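Local coordinates for protein CyaY (Psychromonas ingrahamii, PDB 4HS5) that probably takes part in iron-sulfur cluster assembly, perhaps as a regulator, and belongs to the iron-binding frataxin family, at residues H56-A61 against D83-F88. Sequence-based numbering, arbitrary orientation.
Sequences HQVWLA and DEFLTF
Val58 and Leu60 of strand 57-61 meet Phe85 and Phe88 of helix 85-97 in the core of the frataxin fold, an alpha/beta sandwich in which two helices pack on one antiparallel sheet. The contact joins an inner strand to the first turn of the C-terminal helix. It is wholly apolar. The two strand residues stand two apart on the helix-facing side of the sheet, with a shallow dip between them. The CE1 corner of the Phe85 ring is the bump that settles into this dip, between Val58 CG1 and Leu60 CB. CE1 lies 4.0 Å from Val58 CG1 and equally 4.0 Å from Leu60 CB. Both carbons approach the ring obliquely. The side chains of Val58 and Phe85 cross at about a right angle. Phe85 CG is anti to its backbone N (chi1 -179°), which carries the ring away from the helix and down to the strand. Tyr69 packs edge-to-face with the same ring, while Trp76 and Ile17 also touch Phe85. Glu84 caps the helix start from the N-cap position. Its carboxylate takes Leu86 N on OE2 at 3.0 Å, from above the carboxylate plane. OE1 is gripped twice by Thr87, through N at 2.8 Å and OG1 at 2.6 Å. These bonds bind the first turn, from which Phe85 and Phe88 both project. The Phe88 and His67 rings also meet, their planes about 55° apart. One helical turn after Phe85, Phe88 meets the CD2 methyl of Leu60. This methyl points at the edge of the ring, near its plane, with Leu60 CD2 3.6 Å from Phe88 CD2 and 3.8 Å from Phe88 CE2.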
# COMPACT_ATOMS: atom_id res chain seq x y z
N HIS A 56 4.16 -2.79 -14.27
CA HIS A 56 3.14 -1.83 -13.87
C HIS A 56 2.29 -2.32 -12.70
O HIS A 56 1.08 -2.09 -12.66
CB HIS A 56 2.26 -1.45 -15.06
CG HIS A 56 3.03 -0.83 -16.18
ND1 HIS A 56 2.61 -0.88 -17.49
CD2 HIS A 56 4.19 -0.13 -16.19
CE1 HIS A 56 3.48 -0.24 -18.25
NE2 HIS A 56 4.45 0.22 -17.49
N GLN A 57 2.93 -2.98 -11.73
CA GLN A 57 2.25 -3.43 -10.53
C GLN A 57 2.78 -2.77 -9.28
O GLN A 57 3.94 -2.37 -9.22
CB GLN A 57 2.36 -4.95 -10.36
CG GLN A 57 1.58 -5.75 -11.38
CD GLN A 57 1.60 -7.23 -11.08
OE1 GLN A 57 2.59 -7.76 -10.57
NE2 GLN A 57 0.50 -7.90 -11.39
N VAL A 58 1.91 -2.66 -8.28
CA VAL A 58 2.35 -2.31 -6.94
C VAL A 58 2.27 -3.61 -6.14
O VAL A 58 1.35 -4.42 -6.34
CB VAL A 58 1.46 -1.21 -6.32
CG1 VAL A 58 1.68 -1.10 -4.82
CG2 VAL A 58 1.71 0.15 -7.00
N TRP A 59 3.25 -3.84 -5.26
CA TRP A 59 3.27 -5.04 -4.42
C TRP A 59 3.14 -4.67 -2.95
O TRP A 59 3.53 -3.58 -2.53
CB TRP A 59 4.55 -5.85 -4.64
CG TRP A 59 4.67 -6.48 -6.00
CD1 TRP A 59 3.86 -6.28 -7.08
CD2 TRP A 59 5.67 -7.42 -6.42
NE1 TRP A 59 4.29 -7.04 -8.15
CE2 TRP A 59 5.40 -7.74 -7.77
CE3 TRP A 59 6.77 -8.02 -5.79
CZ2 TRP A 59 6.19 -8.64 -8.50
CZ3 TRP A 59 7.55 -8.90 -6.52
CH2 TRP A 59 7.26 -9.20 -7.86
N LEU A 60 2.54 -5.58 -2.18
CA LEU A 60 2.44 -5.44 -0.73
C LEU A 60 2.83 -6.74 -0.06
O LEU A 60 2.29 -7.79 -0.40
CB LEU A 60 1.01 -5.09 -0.33
CG LEU A 60 0.70 -5.20 1.17
CD1 LEU A 60 1.44 -4.14 1.95
CD2 LEU A 60 -0.80 -5.09 1.42
N ALA A 61 3.76 -6.66 0.88
CA ALA A 61 4.14 -7.78 1.71
C ALA A 61 3.54 -7.58 3.09
O ALA A 61 3.83 -6.59 3.76
CB ALA A 61 5.64 -7.86 1.81
N ASP A 83 -8.92 -8.65 -4.38
CA ASP A 83 -9.11 -7.68 -3.31
C ASP A 83 -8.53 -6.33 -3.70
O ASP A 83 -7.51 -6.24 -4.40
CB ASP A 83 -8.48 -8.16 -2.01
CG ASP A 83 -9.26 -9.27 -1.35
OD1 ASP A 83 -10.43 -9.51 -1.75
OD2 ASP A 83 -8.71 -9.91 -0.42
N GLU A 84 -9.19 -5.27 -3.25
CA GLU A 84 -8.72 -3.94 -3.56
C GLU A 84 -7.65 -3.52 -2.54
O GLU A 84 -7.77 -3.80 -1.35
CB GLU A 84 -9.92 -2.98 -3.59
CG GLU A 84 -9.58 -1.58 -4.04
CD GLU A 84 -9.16 -0.72 -2.90
OE1 GLU A 84 -9.60 -0.99 -1.76
OE2 GLU A 84 -8.40 0.23 -3.13
N PHE A 85 -6.61 -2.88 -3.04
CA PHE A 85 -5.42 -2.57 -2.25
C PHE A 85 -5.69 -1.79 -0.97
O PHE A 85 -5.20 -2.16 0.11
CB PHE A 85 -4.44 -1.78 -3.13
CG PHE A 85 -3.15 -1.42 -2.44
CD1 PHE A 85 -2.04 -2.24 -2.52
CD2 PHE A 85 -3.05 -0.23 -1.73
CE1 PHE A 85 -0.85 -1.90 -1.89
CE2 PHE A 85 -1.87 0.11 -1.09
CZ PHE A 85 -0.77 -0.72 -1.17
N LEU A 86 -6.40 -0.68 -1.07
CA LEU A 86 -6.53 0.20 0.09
C LEU A 86 -7.40 -0.41 1.18
O LEU A 86 -7.11 -0.26 2.37
CB LEU A 86 -7.05 1.57 -0.34
CG LEU A 86 -6.06 2.33 -1.22
CD1 LEU A 86 -6.72 3.60 -1.71
CD2 LEU A 86 -4.79 2.64 -0.43
N THR A 87 -8.44 -1.13 0.75
CA THR A 87 -9.29 -1.91 1.65
C THR A 87 -8.45 -2.97 2.36
O THR A 87 -8.51 -3.14 3.58
CB THR A 87 -10.43 -2.60 0.85
OG1 THR A 87 -11.24 -1.59 0.23
CG2 THR A 87 -11.29 -3.43 1.77
N PHE A 88 -7.62 -3.66 1.58
CA PHE A 88 -6.80 -4.72 2.13
C PHE A 88 -5.73 -4.16 3.07
O PHE A 88 -5.41 -4.77 4.10
CB PHE A 88 -6.17 -5.51 0.99
CG PHE A 88 -5.43 -6.73 1.44
CD1 PHE A 88 -6.11 -7.91 1.72
CD2 PHE A 88 -4.06 -6.70 1.61
CE1 PHE A 88 -5.42 -9.03 2.14
CE2 PHE A 88 -3.37 -7.81 2.03
CZ PHE A 88 -4.05 -8.99 2.29